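Local structure of alpha-1,3-glucanase (Paenibacillus glycanilyticus, 6K0P) at residues A72-R78 with L169-V175; A15-I21 with D345-A349; Y489-Q495 with R519-V525. The protein probably hydrolyses alpha-1,3-glucosidic linkages in alpha-1,3-glucan, as a glycoside hydrolase of family 87. The protein carries 1 engineered substitution. Residues are numbered along the deposited sequence.

Interaction 1: A72-R78 with L169-V175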
loop_
_atom_site.group_PDB
_atom_site.type_symbol
_atom_site.label_atom_id
_atom_site.label_comp_id
_atom_site.label_asym_id
_atom_site.label_seq_id
_atom_site.Cartn_x
_atom_site.Cartn_y
_atom_site.Cartn_z
ATOM N N ALA A 72 2.876 23.447 -8.696
ATOM C CA ALA A 72 1.697 22.591 -8.591
ATOM C C ALA A 72 0.448 23.295 -9.098
ATOM O O ALA A 72 0.228 24.471 -8.810
ATOM C CB ALA A 72 1.464 22.153 -7.136
ATOM N N ASN A 73 -0.383 22.544 -9.834
ATOM C CA ASN A 73 -1.750 22.944 -10.149
ATOM C C ASN A 73 -2.786 21.977 -9.591
ATOM O O ASN A 73 -3.988 22.181 -9.811
ATOM C CB ASN A 73 -1.971 23.096 -11.669
ATOM C CG ASN A 73 -1.605 21.837 -12.460
ATOM O OD1 ASN A 73 -1.362 20.789 -11.898
ATOM N ND2 ASN A 73 -1.558 21.957 -13.788
ATOM N N ALA A 74 -2.366 20.924 -8.892
ATOM C CA ALA A 74 -3.293 19.891 -8.453
ATOM C C ALA A 74 -2.878 19.389 -7.084
ATOM O O ALA A 74 -1.693 19.403 -6.734
ATOM C CB ALA A 74 -3.324 18.728 -9.449
ATOM N N PHE A 75 -3.868 18.928 -6.321
ATOM C CA PHE A 75 -3.682 18.689 -4.893
ATOM C C PHE A 75 -4.519 17.507 -4.445
ATOM O O PHE A 75 -5.657 17.334 -4.899
ATOM C CB PHE A 75 -4.083 19.931 -4.082
ATOM C CG PHE A 75 -3.314 21.158 -4.473
ATOM C CD1 PHE A 75 -2.075 21.416 -3.907
ATOM C CD2 PHE A 75 -3.791 22.006 -5.459
ATOM C CE1 PHE A 75 -1.342 22.516 -4.294
ATOM C CE2 PHE A 75 -3.049 23.100 -5.858
ATOM C CZ PHE A 75 -1.831 23.362 -5.266
ATOM N N VAL A 76 -3.974 16.719 -3.520
ATOM C CA VAL A 76 -4.742 15.690 -2.825
ATOM C C VAL A 76 -4.596 15.925 -1.327
ATOM O O VAL A 76 -3.474 15.967 -0.803
ATOM C CB VAL A 76 -4.323 14.262 -3.213
ATOM C CG1 VAL A 76 -5.184 13.246 -2.454
ATOM C CG2 VAL A 76 -4.464 14.050 -4.730
ATOM N N LEU A 77 -5.725 16.094 -0.643
ATOM C CA LEU A 77 -5.747 16.329 0.796
ATOM C C LEU A 77 -6.200 15.053 1.501
ATOM O O LEU A 77 -7.361 14.649 1.375
ATOM C CB LEU A 77 -6.713 17.470 1.116
ATOM C CG LEU A 77 -6.672 17.957 2.559
ATOM C CD1 LEU A 77 -5.418 18.813 2.782
ATOM C CD2 LEU A 77 -7.943 18.740 2.847
ATOM N N ARG A 78 -5.293 14.418 2.247
ATOM C CA ARG A 78 -5.682 13.304 3.106
ATOM C C ARG A 78 -6.169 13.884 4.423
ATOM O O ARG A 78 -5.464 14.681 5.058
ATOM C CB ARG A 78 -4.529 12.332 3.358
ATOM C CG ARG A 78 -4.967 11.039 4.069
ATOM C CD ARG A 78 -3.832 10.030 4.163
ATOM N NE ARG A 78 -4.305 8.657 4.363
ATOM C CZ ARG A 78 -4.232 7.986 5.515
ATOM N NH1 ARG A 78 -3.737 8.560 6.614
ATOM N NH2 ARG A 78 -4.665 6.734 5.572
ATOM N N LEU A 169 -1.969 15.157 5.388
ATOM C CA LEU A 169 -0.914 15.465 4.437
ATOM C C LEU A 169 -1.554 16.082 3.207
ATOM O O LEU A 169 -2.768 15.998 3.000
ATOM C CB LEU A 169 -0.091 14.216 4.055
ATOM C CG LEU A 169 -0.800 13.045 3.338
ATOM C CD1 LEU A 169 -1.053 13.310 1.845
ATOM C CD2 LEU A 169 -0.001 11.760 3.474
ATOM N N LEU A 170 -0.706 16.670 2.372
ATOM C CA LEU A 170 -1.098 17.234 1.089
ATOM C C LEU A 170 -0.169 16.682 0.020
ATOM O O LEU A 170 1.056 16.762 0.166
ATOM C CB LEU A 170 -0.968 18.760 1.149
ATOM C CG LEU A 170 -1.412 19.578 -0.065
ATOM C CD1 LEU A 170 -2.928 19.524 -0.180
ATOM C CD2 LEU A 170 -0.909 21.018 0.063
ATOM N N GLU A 171 -0.742 16.104 -1.041
ATOM C CA GLU A 171 0.004 15.838 -2.267
ATOM C C GLU A 171 -0.071 17.087 -3.119
ATOM O O GLU A 171 -1.133 17.710 -3.216
ATOM C CB GLU A 171 -0.634 14.726 -3.106
ATOM C CG GLU A 171 -0.663 13.366 -2.492
ATOM C CD GLU A 171 -1.312 12.348 -3.420
ATOM O OE1 GLU A 171 -1.280 12.538 -4.654
ATOM O OE2 GLU A 171 -1.858 11.352 -2.927
ATOM N N THR A 172 1.044 17.450 -3.745
ATOM C CA THR A 172 1.056 18.526 -4.736
ATOM C C THR A 172 1.639 18.001 -6.041
ATOM O O THR A 172 2.562 17.187 -6.031
ATOM C CB THR A 172 1.824 19.763 -4.238
ATOM O OG1 THR A 172 3.238 19.527 -4.292
ATOM C CG2 THR A 172 1.427 20.087 -2.802
ATOM N N GLU A 173 1.075 18.439 -7.168
ATOM C CA GLU A 173 1.501 17.922 -8.461
ATOM C C GLU A 173 1.302 18.994 -9.520
ATOM O O GLU A 173 0.323 19.748 -9.484
ATOM C CB GLU A 173 0.699 16.658 -8.825
ATOM C CG GLU A 173 1.256 15.890 -10.017
ATOM C CD GLU A 173 0.542 14.570 -10.264
ATOM O OE1 GLU A 173 -0.196 14.102 -9.369
ATOM O OE2 GLU A 173 0.719 14.009 -11.363
ATOM N N ASN A 174 2.238 19.056 -10.468
ATOM C CA ASN A 174 2.094 19.886 -11.662
ATOM C C ASN A 174 1.661 18.963 -12.799
ATOM O O ASN A 174 2.485 18.270 -13.405
ATOM C CB ASN A 174 3.404 20.596 -11.981
ATOM C CG ASN A 174 3.268 21.554 -13.138
ATOM O OD1 ASN A 174 2.160 21.817 -13.606
ATOM N ND2 ASN A 174 4.395 22.095 -13.602
ATOM N N VAL A 175 0.368 18.947 -13.076
ATOM C CA VAL A 175 -0.213 18.028 -14.047
ATOM C C VAL A 175 -0.183 18.677 -15.426
ATOM O O VAL A 175 -0.667 19.803 -15.610
ATOM C CB VAL A 175 -1.648 17.668 -13.640
ATOM C CG1 VAL A 175 -2.220 16.615 -14.583
ATOM C CG2 VAL A 175 -1.654 17.144 -12.202
#
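Leu-169 opens the pairing: its O accepts Arg-78 N at 3.1 Å, while its CG lies 3.8 Å from Arg-78 CB. The Arg-78 guanidinium forms a salt bridge with the calcium ligand Asp-168. Leu-170, a non-hydrogen-bonded partner of Leu-77, brings CD1 to 3.9 Å from Leu-77 CD1 and 4.1 Å from Phe-75 CB; branched and aromatic chains suit this buried face. Glu-171 makes both backbone bonds to Val-76, Glu-171 N to Val-76 O at 2.7 Å and Val-76 N to Glu-171 O at 3.0 Å; its carboxylate forms salt bridges with Lys-326 and Arg-350. The strands run antiparallel (165° between their segments) in the D1 region, of the galactose-binding-domain-like clan, consistent with a beta-sandwich, 72-80 lying between 165-173 and 137-143. Thr-172, opposite Phe-75, sets CG2 3.9 Å from Phe-75 CD1. Glu-173 O receives Asn-73 N (2.9 Å) and Ala-74 N (3.0 Å), a classic beta bulge; its carboxylate pairs with Arg-324. Beyond the strand, Asn-174 and Val-175 run on as loop, yet Asn-73 follows: its OD1 accepts Val-175 N at 2.8 Å. Asn-73 ND2 donates to Val-175 O at 3.0 Å, and Val-175 CG2 touches Ala-74 CB at 3.6 Å.

Interaction 2: A15-I21 with D345-A349; sequences ANMPFTI and DNNYA
Two hydrogen bonds join the side-chain amide of Asn-346 to the backbone of Asn-16: Asn-16 N donates to Asn-346 OD1 at 2.8 Å, and Asn-346 ND2 to Asn-16 O at 2.9 Å. An amide offers donor and acceptor, so one asparagine imitates a strand edge. Asn-346 has a left-handed backbone (phi/psi 63/49), which asparagine tolerates, and a t chi1. Ala-15, whose CA is 4.5 Å from Asn-346 CA, the closest backbone approach, is extended (-72/145) and small enough to set CB 3.4 Å from Asn-347 O. Tyr-348 (chi1 t, chi2 -87°) meets Phe-19 (chi1 p, chi2 88°) in a T-shaped stack, the Phe-19 edge against the Tyr-348 face, centroids 5.0 Å apart and planes at 86°. Met-17, m at all three chi angles, folds CG to 3.8 Å from Tyr-348 CB; Ile-21 CD1 lies 3.5 Å from Tyr-348 CE2. The contact joins the D1 region to the beta-helix: 15-21 leads into strand 20-23, which pairs with strand 165-173, while strand 343-350 runs parallel between strands 319-326 and 374-383.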
loop_
_atom_site.group_PDB
_atom_site.type_symbol
_atom_site.label_atom_id
_atom_site.label_comp_id
_atom_site.label_asym_id
_atom_site.label_seq_id
_atom_site.Cartn_x
_atom_site.Cartn_y
_atom_site.Cartn_z
ATOM N N ALA A 15 9.237 4.684 -4.800
ATOM C CA ALA A 15 8.792 5.113 -6.117
ATOM C C ALA A 15 9.137 6.576 -6.369
ATOM O O ALA A 15 9.100 7.411 -5.459
ATOM C CB ALA A 15 7.283 4.915 -6.253
ATOM N N ASN A 16 9.475 6.880 -7.622
ATOM C CA ASN A 16 9.705 8.246 -8.084
ATOM C C ASN A 16 8.410 8.697 -8.755
ATOM O O ASN A 16 8.115 8.305 -9.885
ATOM C CB ASN A 16 10.884 8.276 -9.050
ATOM C CG ASN A 16 11.169 9.662 -9.576
ATOM O OD1 ASN A 16 10.619 10.647 -9.090
ATOM N ND2 ASN A 16 12.035 9.748 -10.577
ATOM N N MET A 17 7.624 9.493 -8.047
ATOM C CA MET A 17 6.333 9.937 -8.534
ATOM C C MET A 17 6.342 11.440 -8.793
ATOM O O MET A 17 7.161 12.178 -8.237
ATOM C CB MET A 17 5.244 9.588 -7.507
ATOM C CG MET A 17 5.265 8.125 -7.040
ATOM S SD MET A 17 5.069 6.887 -8.345
ATOM C CE MET A 17 3.573 7.463 -9.138
ATOM N N PRO A 18 5.448 11.928 -9.662
ATOM C CA PRO A 18 5.442 13.367 -9.973
ATOM C C PRO A 18 4.839 14.232 -8.884
ATOM O O PRO A 18 4.978 15.460 -8.946
ATOM C CB PRO A 18 4.595 13.449 -11.252
ATOM C CG PRO A 18 3.724 12.268 -11.207
ATOM C CD PRO A 18 4.523 11.173 -10.524
ATOM N N PHE A 19 4.171 13.641 -7.904
ATOM C CA PHE A 19 3.619 14.407 -6.805
ATOM C C PHE A 19 4.581 14.404 -5.629
ATOM O O PHE A 19 5.377 13.474 -5.450
ATOM C CB PHE A 19 2.242 13.881 -6.385
ATOM C CG PHE A 19 2.187 12.398 -6.157
ATOM C CD1 PHE A 19 2.481 11.860 -4.912
ATOM C CD2 PHE A 19 1.801 11.546 -7.176
ATOM C CE1 PHE A 19 2.408 10.487 -4.701
ATOM C CE2 PHE A 19 1.725 10.176 -6.971
ATOM C CZ PHE A 19 2.032 9.648 -5.733
ATOM N N THR A 20 4.518 15.480 -4.852
ATOM C CA THR A 20 5.274 15.649 -3.620
ATOM C C THR A 20 4.310 15.478 -2.455
ATOM O O THR A 20 3.184 15.983 -2.498
ATOM C CB THR A 20 5.866 17.060 -3.577
ATOM O OG1 THR A 20 6.755 17.229 -4.688
ATOM C CG2 THR A 20 6.638 17.305 -2.278
ATOM N N ILE A 21 4.740 14.754 -1.426
ATOM C CA ILE A 21 3.940 14.544 -0.225
ATOM C C ILE A 21 4.462 15.449 0.878
ATOM O O ILE A 21 5.657 15.428 1.204
ATOM C CB ILE A 21 3.982 13.075 0.218
ATOM C CG1 ILE A 21 3.341 12.192 -0.850
ATOM C CG2 ILE A 21 3.301 12.917 1.580
ATOM C CD1 ILE A 21 3.585 10.740 -0.636
ATOM N N ASP A 345 7.236 -2.149 -10.973
ATOM C CA ASP A 345 8.252 -1.109 -10.881
ATOM C C ASP A 345 7.626 0.267 -10.723
ATOM O O ASP A 345 6.730 0.642 -11.485
ATOM C CB ASP A 345 9.112 -1.106 -12.145
ATOM C CG ASP A 345 10.177 -0.043 -12.113
ATOM O OD1 ASP A 345 10.871 0.065 -11.082
ATOM O OD2 ASP A 345 10.334 0.676 -13.121
ATOM N N ASN A 346 8.115 1.029 -9.750
ATOM C CA ASN A 346 7.800 2.449 -9.656
ATOM C C ASN A 346 6.312 2.691 -9.438
ATOM O O ASN A 346 5.690 3.513 -10.111
ATOM C CB ASN A 346 8.333 3.248 -10.852
ATOM C CG ASN A 346 8.663 4.670 -10.471
ATOM O OD1 ASN A 346 9.516 4.903 -9.614
ATOM N ND2 ASN A 346 7.973 5.634 -11.080
ATOM N N ASN A 347 5.751 1.974 -8.469
ATOM C CA ASN A 347 4.357 2.119 -8.086
ATOM C C ASN A 347 4.273 2.654 -6.664
ATOM O O ASN A 347 5.112 2.343 -5.813
ATOM C CB ASN A 347 3.636 0.780 -8.162
ATOM C CG ASN A 347 3.690 0.179 -9.552
ATOM O OD1 ASN A 347 3.038 0.668 -10.468
ATOM N ND2 ASN A 347 4.472 -0.882 -9.720
ATOM N N TYR A 348 3.241 3.455 -6.424
ATOM C CA TYR A 348 2.998 4.088 -5.135
ATOM C C TYR A 348 1.668 3.584 -4.605
ATOM O O TYR A 348 0.656 3.643 -5.314
ATOM C CB TYR A 348 2.929 5.617 -5.302
ATOM C CG TYR A 348 2.508 6.357 -4.049
ATOM C CD1 TYR A 348 1.162 6.571 -3.756
ATOM C CD2 TYR A 348 3.454 6.869 -3.171
ATOM C CE1 TYR A 348 0.770 7.239 -2.610
ATOM C CE2 TYR A 348 3.075 7.544 -2.021
ATOM C CZ TYR A 348 1.731 7.729 -1.750
ATOM O OH TYR A 348 1.341 8.400 -0.603
ATOM N N ALA A 349 1.668 3.100 -3.361
ATOM C CA ALA A 349 0.450 2.657 -2.699
ATOM C C ALA A 349 0.304 3.394 -1.379
ATOM O O ALA A 349 1.273 3.529 -0.626
ATOM C CB ALA A 349 0.473 1.150 -2.423
#

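Interaction 3: Y489-Q495 with R519-V525; sequences YFGLMFQ and RYGIKLV
Successive turns of a right-handed parallel beta-helix, the fold of the pectate-lyase-like clan, stack in exact register: Tyr-489 over Arg-519, through Gly-491 over Gly-521, to Gln-495 over Val-525, with CA atoms 4.8 to 5.2 Å apart. Both segments turn a corner here, the first at Gly-491, the second at Gly-521 and Ile-522; the glycine phi/psi are -78/-63 and -64/-49. A CB on Gly-491 would clash with Gly-521 O, so glycine fits that corner. Tyr-489 O accepts Arg-519 N (3.0 Å) and Tyr-520 N (3.3 Å); beyond the corner Leu-492 N binds Gly-521 O (3.0 Å), Lys-523 N Leu-492 O (2.8 Å), Phe-494 N Lys-523 O (2.9 Å) and Val-525 N Phe-494 O (2.9 Å). Leu-492 and Ile-522, both m,t, pack as similar aliphatic chains, Leu-492 CD1 to Ile-522 CG1 at 4.2 Å, on the face shared with Phe-494 (m, chi2 83°) and Leu-524 (m,t), Phe-494 CD1 to Leu-524 CD2 at 3.8 Å. Phe-490, with chi1 at -29° between wells, and Tyr-520 (m) hold their rings almost parallel, 5° between planes and centroids 5.9 Å apart, rim to rim. Lys-523 is t at all four chi angles; its methylenes suit an aromatic neighbour, while NZ forms a salt bridge with Asp-454, which also takes one from Arg-519 (m,m,m) and a hydrogen bond with Tyr-520 OH. Gln-495 extends t,t so that its amide hydrogen-bonds Trp-466 through OE1 and a bound glucose O6 through NE2. Val-525 (t) sets CG2 3.6 Å from Met-493 CG, and Lys-523 CD sits over the Phe-490 ring, 3.9 Å from its centroid in a CH-pi contact.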
loop_
_atom_site.group_PDB
_atom_site.type_symbol
_atom_site.label_atom_id
_atom_site.label_comp_id
_atom_site.label_asym_id
_atom_site.label_seq_id
_atom_site.Cartn_x
_atom_site.Cartn_y
_atom_site.Cartn_z
ATOM N N TYR A 489 7.840 -1.604 17.595
ATOM C CA TYR A 489 8.372 -2.474 18.637
ATOM C C TYR A 489 9.817 -2.894 18.391
ATOM O O TYR A 489 10.665 -2.740 19.279
ATOM C CB TYR A 489 7.516 -3.734 18.738
ATOM C CG TYR A 489 6.099 -3.501 19.205
ATOM C CD1 TYR A 489 5.839 -2.868 20.414
ATOM C CD2 TYR A 489 5.018 -3.941 18.446
ATOM C CE1 TYR A 489 4.538 -2.671 20.850
ATOM C CE2 TYR A 489 3.718 -3.750 18.872
ATOM C CZ TYR A 489 3.486 -3.116 20.077
ATOM O OH TYR A 489 2.196 -2.927 20.509
ATOM N N PHE A 490 10.106 -3.453 17.211
ATOM C CA PHE A 490 11.388 -4.106 16.951
ATOM C C PHE A 490 11.833 -3.832 15.524
ATOM O O PHE A 490 11.015 -3.585 14.642
ATOM C CB PHE A 490 11.347 -5.648 17.125
ATOM C CG PHE A 490 10.335 -6.138 18.130
ATOM C CD1 PHE A 490 10.566 -6.015 19.495
ATOM C CD2 PHE A 490 9.164 -6.752 17.706
ATOM C CE1 PHE A 490 9.631 -6.473 20.415
ATOM C CE2 PHE A 490 8.225 -7.217 18.623
ATOM C CZ PHE A 490 8.463 -7.079 19.981
ATOM N N GLY A 491 13.142 -3.934 15.289
ATOM C CA GLY A 491 13.658 -3.852 13.937
ATOM C C GLY A 491 13.450 -5.145 13.174
ATOM O O GLY A 491 12.733 -5.180 12.167
ATOM N N LEU A 492 14.066 -6.227 13.651
ATOM C CA LEU A 492 14.004 -7.530 12.999
ATOM C C LEU A 492 13.442 -8.538 13.989
ATOM O O LEU A 492 13.881 -8.588 15.142
ATOM C CB LEU A 492 15.408 -7.970 12.561
ATOM C CG LEU A 492 16.190 -6.952 11.734
ATOM C CD1 LEU A 492 17.653 -7.378 11.530
ATOM C CD2 LEU A 492 15.491 -6.745 10.392
ATOM N N MET A 493 12.477 -9.339 13.546
ATOM C CA MET A 493 11.795 -10.286 14.416
ATOM C C MET A 493 11.825 -11.654 13.744
ATOM O O MET A 493 11.227 -11.840 12.678
ATOM C CB MET A 493 10.361 -9.821 14.665
ATOM C CG MET A 493 9.513 -10.777 15.482
ATOM S SD MET A 493 7.957 -9.967 15.907
ATOM C CE MET A 493 6.790 -11.322 15.771
ATOM N N PHE A 494 12.526 -12.609 14.359
ATOM C CA PHE A 494 12.674 -13.956 13.818
ATOM C C PHE A 494 11.822 -14.918 14.636
ATOM O O PHE A 494 11.816 -14.848 15.871
ATOM C CB PHE A 494 14.135 -14.416 13.917
ATOM C CG PHE A 494 15.094 -13.611 13.082
ATOM C CD1 PHE A 494 15.608 -12.407 13.551
ATOM C CD2 PHE A 494 15.505 -14.071 11.835
ATOM C CE1 PHE A 494 16.504 -11.663 12.785
ATOM C CE2 PHE A 494 16.392 -13.338 11.069
ATOM C CZ PHE A 494 16.899 -12.137 11.544
ATOM N N GLN A 495 11.125 -15.832 13.960
ATOM C CA GLN A 495 10.194 -16.722 14.649
ATOM C C GLN A 495 10.030 -18.020 13.872
ATOM O O GLN A 495 9.968 -18.001 12.641
ATOM C CB GLN A 495 8.823 -16.037 14.787
ATOM C CG GLN A 495 7.728 -16.872 15.470
ATOM C CD GLN A 495 6.374 -16.163 15.479
ATOM O OE1 GLN A 495 6.287 -14.972 15.168
ATOM N NE2 GLN A 495 5.317 -16.893 15.826
ATOM N N ARG A 519 11.218 -1.317 21.847
ATOM C CA ARG A 519 11.558 -2.471 22.670
ATOM C C ARG A 519 12.967 -2.963 22.358
ATOM O O ARG A 519 13.887 -2.726 23.145
ATOM C CB ARG A 519 10.524 -3.590 22.528
ATOM C CG ARG A 519 9.077 -3.177 22.859
ATOM C CD ARG A 519 8.798 -3.205 24.356
ATOM N NE ARG A 519 8.819 -4.564 24.901
ATOM C CZ ARG A 519 8.618 -4.858 26.181
ATOM N NH1 ARG A 519 8.371 -3.889 27.053
ATOM N NH2 ARG A 519 8.666 -6.119 26.590
ATOM N N TYR A 520 13.169 -3.638 21.225
ATOM C CA TYR A 520 14.454 -4.254 20.914
ATOM C C TYR A 520 14.820 -3.996 19.461
ATOM O O TYR A 520 13.947 -3.879 18.596
ATOM C CB TYR A 520 14.423 -5.782 21.107
ATOM C CG TYR A 520 13.754 -6.251 22.382
ATOM C CD1 TYR A 520 14.331 -6.002 23.625
ATOM C CD2 TYR A 520 12.559 -6.955 22.344
ATOM C CE1 TYR A 520 13.719 -6.424 24.791
ATOM C CE2 TYR A 520 11.944 -7.389 23.502
ATOM C CZ TYR A 520 12.528 -7.116 24.724
ATOM O OH TYR A 520 11.919 -7.545 25.882
ATOM N N GLY A 521 16.123 -3.935 19.191
ATOM C CA GLY A 521 16.564 -3.927 17.807
ATOM C C GLY A 521 16.208 -5.218 17.098
ATOM O O GLY A 521 15.646 -5.205 16.000
ATOM N N ILE A 522 16.528 -6.349 17.723
ATOM C CA ILE A 522 16.277 -7.677 17.176
ATOM C C ILE A 522 15.554 -8.490 18.238
ATOM O O ILE A 522 15.962 -8.488 19.405
ATOM C CB ILE A 522 17.600 -8.364 16.783
ATOM C CG1 ILE A 522 18.313 -7.546 15.702
ATOM C CG2 ILE A 522 17.355 -9.818 16.338
ATOM C CD1 ILE A 522 19.761 -7.910 15.511
ATOM N N LYS A 523 14.473 -9.164 17.849
ATOM C CA LYS A 523 13.786 -10.092 18.739
ATOM C C LYS A 523 13.798 -11.480 18.117
ATOM O O LYS A 523 13.343 -11.664 16.978
ATOM C CB LYS A 523 12.347 -9.665 19.027
ATOM C CG LYS A 523 11.627 -10.686 19.916
ATOM C CD LYS A 523 10.305 -10.155 20.452
ATOM C CE LYS A 523 9.560 -11.226 21.246
ATOM N NZ LYS A 523 8.244 -10.733 21.777
ATOM N N LEU A 524 14.339 -12.447 18.855
ATOM C CA LEU A 524 14.134 -13.857 18.559
ATOM C C LEU A 524 12.937 -14.294 19.394
ATOM O O LEU A 524 13.006 -14.308 20.627
ATOM C CB LEU A 524 15.395 -14.657 18.894
ATOM C CG LEU A 524 16.731 -14.114 18.371
ATOM C CD1 LEU A 524 17.891 -15.056 18.754
ATOM C CD2 LEU A 524 16.725 -13.892 16.857
ATOM N N VAL A 525 11.820 -14.592 18.735
ATOM C CA VAL A 525 10.594 -14.909 19.459
ATOM C C VAL A 525 10.781 -16.234 20.189
ATOM O O VAL A 525 11.098 -17.258 19.574
ATOM C CB VAL A 525 9.388 -14.943 18.510
ATOM C CG1 VAL A 525 8.097 -15.284 19.278
ATOM C CG2 VAL A 525 9.260 -13.601 17.778
#

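Interactions 1 and 2 adjoin: strands 165-173 and 20-23 are neighbours in one sheet, and Thr-172 O lies 2.9 Å from Thr-20 N, a probable hydrogen bond, while Phe-19 packs on Glu-171. Interaction 2 in turn reaches the beta-helix, to which interaction 3 also belongs, their centres about 30 Å apart. The centres of interactions 1 and 3 are about 37 Å apart, on opposite sides of the chain's centre. Interactions 1 and 3 are buried strand pairings carried mainly by backbone bonds, antiparallel with a bulge in one, parallel and in register from one coil to the next in the other. Interaction 2, partly exposed, relies instead on an asparagine amide and an aromatic pair between separate regions.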